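Local coordinates for sugar ABC transporter, sugar-binding protein (Streptococcus pneumoniae, PDB 2HEU), which probably captures sugars outside the cell and hands them to an ABC transporter, as the solute-binding component of that uptake system, at residues S81-L84 and Q85-K89; H358-W361 and L362-W366. All coordinates share one frame; numbering follows the deposited sequence. Where two conformers were deposited one is given.

Interaction 1: residues S81-L84 and Q85-K89; sequences SIEL and QEWAK
The capped N-terminal end of helix 82-89 brings residues 81-84 and 85-89 together within a little over two turns of one lobe of a solute-binding protein fold. Ser81 is the N-cap: its OG accepts from Leu84 N at 3.1 Å, and the same oxygen is also hydrogen-bonded to Tyr78 O. Beyond the cap the i to i+4 ladder runs without a break. Gln85 N reaches Ser81 O at 3.2 Å, Glu86 N reaches Ile82 O at 2.8 Å, and Trp87 N and Ala88 N donate in turn to Glu83 O and Leu84 O. Two side-chain pairs follow the same spacing. Ile82 and Glu86 run side by side in the same direction, and CG2 of Ile82 meets CG of Glu86 at 3.9 Å. Glu83 and Trp87 also run alongside each other, but here a methylene sits over an aromatic face. With CG of Trp87 beside its backbone N (chi1 -67°), the indole runs back toward the start of the helix, alongside Glu83, while its surroundings include Leu62, Val66 and Leu67 of helix 58-67. The Glu83 carboxylate stands 68° from the indole plane, and the CH-pi contact is made by CB, 3.6 Å from the centroid of the Trp87 six-membered ring and only 9° off its normal.

Interaction 2: residues H358-W361 and L362-W366; sequences HLVW and LQQYW
Between Val360 and Leu362 the chain passes from extended to coiled geometry: Trp361 is still extended in psi, and Leu362 opens a 3-10 turn. One backbone hydrogen bond joins the two segments, Gln364 N to Trp361 O at 3.1 Å. The N-H points close to straight at the oxygen, yet the donor lies above the carbonyl plane, 48° out of it, which is consistent with a tight i to i+3 turn. The turn then continues with Tyr365 N bonding to Leu362 O at 3.1 Å and Trp366 N to Gln363 O.

Gln363 turns its amide back onto Trp361. Its CG stands between the backbone N and the carbonyl carbon (chi1 70°), and a further bend at chi2 carries the amide alongside the tryptophan, where OE1 comes 3.4 Å from Trp361 CB and NE2 3.6 Å from Trp361 CG. Amide and indole planes are 46° apart, an oblique packing rather than a stack. This turn follows strand 358-360, which pairs in parallel with strand 288-290, and leads on toward helix 370-382 in the solute-binding protein fold. Helix 178-189 secures the junction through Gln182, whose NE2 donates to Gln363 OE1 and whose OE1 accepts from Leu362 N. The buried Trp361 NE1 is satisfied by Asn127 OD1, so both polar side chains of the pair are tied to outside partners.

Across the turn, the extended side chain of Gln364 crosses that of Val360 at an angle, its CD 3.8 Å from Val360 CG1. Gln364 CB sits 3.3 Å from Trp361 O, the same oxygen that accepts from its backbone N.

How the interactions relate
Both interactions are local, but interaction 1 is a partly buried helix start about 18 Å from the chain centre, whereas interaction 2 is a buried strand-to-turn junction about 9 Å from it. Regular i to i+4 bonding and a methylene-on-indole contact characterise 81-89; 358-366 relies on i to i+3 bonding and on glutamine and tryptophan groups anchored by residues distant in sequence, Gln182 and Asn127. Each uses a tryptophan, one against helix 58-67 and the other beside helix 178-189. Their centres lie about 14 Å apart, and the two meet directly: Ile82 CD1 packs 3.5 Å from Gln364 O, bringing the capped helix against the turn.

Interaction 1: residues S81-L84 and Q85-K89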
ATOM      1  N   SER A  81       5.815  -4.312   8.211  1.00 11.67           N
ATOM      2  CA  SER A  81       6.135  -5.721   8.343  1.00 11.61           C
ATOM      3  C   SER A  81       6.427  -6.118   9.757  1.00 11.52           C
ATOM      4  O   SER A  81       6.938  -5.341  10.575  1.00 12.46           O
ATOM      5  CB  SER A  81       7.296  -6.102   7.461  1.00 11.94           C
ATOM      6  OG  SER A  81       8.528  -5.507   7.850  1.00 11.89           O
ATOM      7  N   ILE A  82       6.162  -7.385  10.061  1.00 13.17           N
ATOM      8  CA  ILE A  82       6.491  -7.928  11.385  1.00 13.40           C
ATOM      9  C   ILE A  82       8.004  -7.901  11.551  1.00 12.92           C
ATOM     10  O   ILE A  82       8.489  -7.703  12.663  1.00 14.65           O
ATOM     11  CB  ILE A  82       5.919  -9.377  11.519  1.00 15.23           C
ATOM     12  CG1 ILE A  82       4.374  -9.358  11.310  1.00 17.44           C
ATOM     13  CG2 ILE A  82       6.271  -9.953  12.889  1.00 19.58           C
ATOM     14  CD1 ILE A  82       3.600  -8.243  12.085  1.00 21.05           C
ATOM     15  N   GLU A  83       8.752  -8.114  10.480  1.00 13.10           N
ATOM     16  CA  GLU A  83      10.200  -8.055  10.575  1.00 13.55           C
ATOM     17  C   GLU A  83      10.678  -6.689  11.034  1.00 13.04           C
ATOM     18  O   GLU A  83      11.578  -6.626  11.861  1.00 14.11           O
ATOM     19  CB  GLU A  83      10.912  -8.448   9.283  1.00 15.74           C
ATOM     20  CG  GLU A  83      10.750  -9.863   8.956  1.00 18.65           C
ATOM     21  CD  GLU A  83       9.378 -10.283   8.532  1.00 21.67           C
ATOM     22  OE1 GLU A  83       8.563  -9.443   7.969  1.00 19.23           O
ATOM     23  OE2 GLU A  83       9.165 -11.525   8.702  1.00 27.86           O
ATOM     24  N   LEU A  84      10.189  -5.604  10.456  1.00 13.03           N
ATOM     25  CA  LEU A  84      10.591  -4.293  10.891  1.00 13.50           C
ATOM     26  C   LEU A  84      10.277  -4.195  12.389  1.00 13.00           C
ATOM     27  O   LEU A  84      11.110  -3.733  13.170  1.00 14.33           O
ATOM     28  CB  LEU A  84       9.938  -3.225  10.042  1.00 13.17           C
ATOM     29  CG  LEU A  84      10.301  -1.759  10.397  1.00 15.57           C
ATOM     30  CD1 LEU A  84       9.502  -1.267  11.516  1.00 17.21           C
ATOM     31  CD2 LEU A  84      11.839  -1.527  10.670  1.00 15.57           C
ATOM     32  N   GLN A  85       9.065  -4.584  12.791  0.50 12.97           N
ATOM     33  CA  GLN A  85       8.692  -4.422  14.204  0.50 13.21           C
ATOM     34  C   GLN A  85       9.627  -5.168  15.134  0.50 15.28           C
ATOM     35  O   GLN A  85      10.180  -4.632  16.109  0.50 15.45           O
ATOM     36  CB  GLN A  85       7.282  -4.965  14.398  0.50 12.90           C
ATOM     37  CG  GLN A  85       6.288  -4.102  13.672  0.50 13.96           C
ATOM     38  CD  GLN A  85       4.932  -4.744  13.589  0.50 13.61           C
ATOM     39  OE1 GLN A  85       4.118  -4.390  12.736  0.50 14.51           O
ATOM     40  NE2 GLN A  85       4.707  -5.740  14.384  0.50 14.94           N
ATOM     41  N   GLU A  86       9.815  -6.415  14.817  1.00 15.49           N
ATOM     42  CA  GLU A  86      10.570  -7.297  15.701  1.00 16.84           C
ATOM     43  C   GLU A  86      12.064  -6.950  15.693  1.00 17.03           C
ATOM     44  O   GLU A  86      12.725  -6.980  16.730  1.00 18.58           O
ATOM     45  CB  GLU A  86      10.303  -8.738  15.441  1.00 17.22           C
ATOM     46  CG  GLU A  86       8.826  -9.097  15.752  1.00 19.08           C
ATOM     47  CD  GLU A  86       8.433  -8.847  17.203  1.00 24.18           C
ATOM     48  OE1 GLU A  86       9.227  -9.189  18.110  1.00 24.56           O
ATOM     49  OE2 GLU A  86       7.408  -8.199  17.442  1.00 29.44           O
ATOM     50  N   TRP A  87      12.606  -6.669  14.512  1.00 15.20           N
ATOM     51  CA  TRP A  87      13.982  -6.308  14.380  1.00 15.21           C
ATOM     52  C   TRP A  87      14.268  -5.004  15.089  1.00 15.77           C
ATOM     53  O   TRP A  87      15.311  -4.824  15.709  1.00 18.11           O
ATOM     54  CB  TRP A  87      14.452  -6.358  12.926  1.00 15.77           C
ATOM     55  CG  TRP A  87      14.480  -7.698  12.331  1.00 15.56           C
ATOM     56  CD1 TRP A  87      14.488  -8.945  12.995  1.00 18.21           C
ATOM     57  CD2 TRP A  87      14.474  -8.011  10.953  1.00 15.14           C
ATOM     58  NE1 TRP A  87      14.469  -9.928  12.104  1.00 18.23           N
ATOM     59  CE2 TRP A  87      14.493  -9.412  10.845  1.00 16.70           C
ATOM     60  CE3 TRP A  87      14.481  -7.261   9.796  1.00 14.91           C
ATOM     61  CZ2 TRP A  87      14.462 -10.079   9.646  1.00 17.50           C
ATOM     62  CZ3 TRP A  87      14.446  -7.948   8.615  1.00 15.71           C
ATOM     63  CH2 TRP A  87      14.463  -9.312   8.537  1.00 15.95           C
ATOM     64  N   ALA A  88      13.333  -4.060  14.982  1.00 16.47           N
ATOM     65  CA  ALA A  88      13.465  -2.804  15.647  1.00 16.50           C
ATOM     66  C   ALA A  88      13.477  -2.979  17.185  1.00 18.29           C
ATOM     67  O   ALA A  88      14.304  -2.395  17.905  1.00 19.52           O
ATOM     68  CB  ALA A  88      12.382  -1.841  15.230  1.00 17.29           C
ATOM     69  N   LYS A  89      12.580  -3.856  17.677  1.00 18.73           N
ATOM     70  CA  LYS A  89      12.548  -4.161  19.118  1.00 21.19           C
ATOM     71  C   LYS A  89      13.854  -4.807  19.548  1.00 21.73           C
ATOM     72  O   LYS A  89      14.336  -4.541  20.666  1.00 25.14           O
ATOM     73  CB  LYS A  89      11.394  -5.109  19.413  1.00 22.25           C
ATOM     74  CG  LYS A  89      10.149  -4.402  19.522  1.00 25.65           C
ATOM     75  CD  LYS A  89       8.996  -5.395  19.712  1.00 30.67           C
ATOM     76  CE  LYS A  89       7.698  -4.678  19.336  1.00 34.84           C
ATOM     77  NZ  LYS A  89       7.498  -4.478  17.854  1.00 36.89           N
TER

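Interaction 2: residues H358-W361 and L362-W366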
ATOM      1  N   HIS A 358      -5.696   7.988   5.364  1.00 10.17           N
ATOM      2  CA  HIS A 358      -4.815   7.051   4.671  1.00  9.68           C
ATOM      3  C   HIS A 358      -4.286   6.054   5.683  1.00 10.34           C
ATOM      4  O   HIS A 358      -3.191   6.199   6.223  1.00 12.68           O
ATOM      5  CB  HIS A 358      -3.697   7.786   3.981  1.00 10.69           C
ATOM      6  CG  HIS A 358      -2.743   6.947   3.152  1.00 10.62           C
ATOM      7  ND1 HIS A 358      -1.567   7.530   2.762  1.00 11.82           N
ATOM      8  CD2 HIS A 358      -2.783   5.689   2.661  1.00 11.32           C
ATOM      9  CE1 HIS A 358      -0.968   6.602   2.011  1.00 12.57           C
ATOM     10  NE2 HIS A 358      -1.641   5.485   1.968  1.00 11.76           N
ATOM     11  N   LEU A 359      -5.052   4.999   5.880  0.50  9.03           N
ATOM     12  CA  LEU A 359      -4.789   4.034   6.919  0.50  9.75           C
ATOM     13  C   LEU A 359      -3.581   3.212   6.598  0.50  8.55           C
ATOM     14  O   LEU A 359      -3.313   2.963   5.458  0.50  9.04           O
ATOM     15  CB  LEU A 359      -6.000   3.140   6.952  0.50  9.63           C
ATOM     16  CG  LEU A 359      -7.148   3.626   7.802  0.50 10.59           C
ATOM     17  CD1 LEU A 359      -7.653   4.997   7.435  0.50 14.72           C
ATOM     18  CD2 LEU A 359      -8.267   2.635   7.766  0.50 11.21           C
ATOM     19  N   VAL A 360      -2.859   2.714   7.624  1.00  9.67           N
ATOM     20  CA  VAL A 360      -1.853   1.668   7.395  1.00  9.32           C
ATOM     21  C   VAL A 360      -2.631   0.345   7.251  1.00  8.53           C
ATOM     22  O   VAL A 360      -3.587   0.051   7.987  1.00  9.68           O
ATOM     23  CB  VAL A 360      -0.854   1.583   8.520  1.00 10.14           C
ATOM     24  CG1 VAL A 360       0.143   0.477   8.278  1.00 10.75           C
ATOM     25  CG2 VAL A 360      -0.104   2.932   8.678  1.00 12.70           C
ATOM     26  N   TRP A 361      -2.187  -0.500   6.318  1.00  8.65           N
ATOM     27  CA  TRP A 361      -2.711  -1.845   6.101  1.00  9.03           C
ATOM     28  C   TRP A 361      -2.966  -2.487   7.468  1.00  8.75           C
ATOM     29  O   TRP A 361      -2.101  -2.507   8.369  1.00  9.88           O
ATOM     30  CB  TRP A 361      -1.690  -2.696   5.345  1.00 10.06           C
ATOM     31  CG  TRP A 361      -1.557  -2.345   3.906  1.00  9.25           C
ATOM     32  CD1 TRP A 361      -0.481  -1.802   3.265  1.00 11.56           C
ATOM     33  CD2 TRP A 361      -2.510  -2.569   2.860  1.00  9.05           C
ATOM     34  NE1 TRP A 361      -0.710  -1.638   1.927  1.00 12.17           N
ATOM     35  CE2 TRP A 361      -1.971  -2.094   1.652  1.00 11.23           C
ATOM     36  CE3 TRP A 361      -3.773  -3.170   2.848  1.00  9.97           C
ATOM     37  CZ2 TRP A 361      -2.713  -2.176   0.444  1.00 12.47           C
ATOM     38  CZ3 TRP A 361      -4.451  -3.309   1.685  1.00 11.62           C
ATOM     39  CH2 TRP A 361      -3.959  -2.777   0.511  1.00 12.00           C
ATOM     40  N   LEU A 362      -4.144  -3.137   7.616  1.00  8.59           N
ATOM     41  CA  LEU A 362      -4.509  -3.718   8.883  1.00  8.66           C
ATOM     42  C   LEU A 362      -3.600  -4.863   9.327  1.00  8.55           C
ATOM     43  O   LEU A 362      -3.436  -5.111  10.494  1.00  9.54           O
ATOM     44  CB  LEU A 362      -5.968  -4.175   8.872  1.00  8.70           C
ATOM     45  CG  LEU A 362      -6.994  -3.094   8.629  1.00  9.46           C
ATOM     46  CD1 LEU A 362      -8.403  -3.727   8.642  1.00  9.97           C
ATOM     47  CD2 LEU A 362      -6.927  -1.979   9.629  1.00 12.08           C
ATOM     48  N   GLN A 363      -3.014  -5.523   8.315  1.00  9.03           N
ATOM     49  CA  GLN A 363      -2.126  -6.696   8.596  1.00  9.18           C
ATOM     50  C   GLN A 363      -0.820  -6.241   9.260  1.00  9.56           C
ATOM     51  O   GLN A 363      -0.056  -7.124   9.657  1.00  9.88           O
ATOM     52  CB  GLN A 363      -1.890  -7.565   7.374  1.00  9.91           C
ATOM     53  CG  GLN A 363      -1.027  -6.970   6.294  1.00 10.76           C
ATOM     54  CD  GLN A 363      -1.752  -6.212   5.239  1.00 10.30           C
ATOM     55  OE1 GLN A 363      -2.905  -5.819   5.457  1.00 10.77           O
ATOM     56  NE2 GLN A 363      -1.143  -5.890   4.116  1.00 13.45           N
ATOM     57  N   GLN A 364      -0.581  -4.957   9.432  1.00  9.36           N
ATOM     58  CA  GLN A 364       0.455  -4.495  10.376  1.00 10.70           C
ATOM     59  C   GLN A 364       0.387  -5.273  11.673  1.00 11.23           C
ATOM     60  O   GLN A 364       1.396  -5.493  12.296  1.00 12.83           O
ATOM     61  CB  GLN A 364       0.278  -2.980  10.566  1.00 10.73           C
ATOM     62  CG  GLN A 364       1.333  -2.345  11.492  1.00 11.67           C
ATOM     63  CD  GLN A 364       1.203  -0.870  11.634  1.00 12.51           C
ATOM     64  OE1 GLN A 364       2.294  -0.174  11.737  1.00 16.36           O
ATOM     65  NE2 GLN A 364       0.057  -0.314  11.519  1.00 11.69           N
ATOM     66  N   TYR A 365      -0.857  -5.576  12.096  1.00 10.05           N
ATOM     67  CA  TYR A 365      -1.120  -6.189  13.421  1.00 10.62           C
ATOM     68  C   TYR A 365      -1.745  -7.594  13.319  1.00 10.92           C
ATOM     69  O   TYR A 365      -2.391  -8.040  14.239  1.00 11.80           O
ATOM     70  CB  TYR A 365      -1.926  -5.274  14.309  1.00 12.36           C
ATOM     71  CG  TYR A 365      -1.182  -4.014  14.616  1.00 13.91           C
ATOM     72  CD1 TYR A 365      -0.024  -4.059  15.358  1.00 16.62           C
ATOM     73  CD2 TYR A 365      -1.612  -2.793  14.138  1.00 16.45           C
ATOM     74  CE1 TYR A 365       0.646  -2.932  15.625  1.00 19.47           C
ATOM     75  CE2 TYR A 365      -0.908  -1.642  14.409  1.00 18.90           C
ATOM     76  CZ  TYR A 365       0.200  -1.711  15.152  1.00 20.29           C
ATOM     77  OH  TYR A 365       0.911  -0.545  15.411  1.00 30.70           O
ATOM     78  N   TRP A 366      -1.520  -8.247  12.169  1.00  9.87           N
ATOM     79  CA  TRP A 366      -1.942  -9.612  11.971  1.00 10.19           C
ATOM     80  C   TRP A 366      -0.764 -10.543  11.787  1.00 10.74           C
ATOM     81  O   TRP A 366       0.338 -10.078  11.416  1.00 13.84           O
ATOM     82  CB  TRP A 366      -2.800  -9.768  10.721  1.00  9.70           C
ATOM     83  CG  TRP A 366      -4.078  -8.928  10.632  1.00  9.24           C
ATOM     84  CD1 TRP A 366      -4.591  -8.133  11.586  1.00  8.93           C
ATOM     85  CD2 TRP A 366      -4.904  -8.797   9.469  1.00  9.30           C
ATOM     86  NE1 TRP A 366      -5.733  -7.528  11.111  1.00  9.25           N
ATOM     87  CE2 TRP A 366      -5.938  -7.889   9.822  1.00  8.85           C
ATOM     88  CE3 TRP A 366      -4.865  -9.362   8.173  1.00 10.23           C
ATOM     89  CZ2 TRP A 366      -6.935  -7.568   8.909  1.00  8.67           C
ATOM     90  CZ3 TRP A 366      -5.838  -9.002   7.264  1.00  9.27           C
ATOM     91  CH2 TRP A 366      -6.859  -8.093   7.658  1.00  9.34           C
TER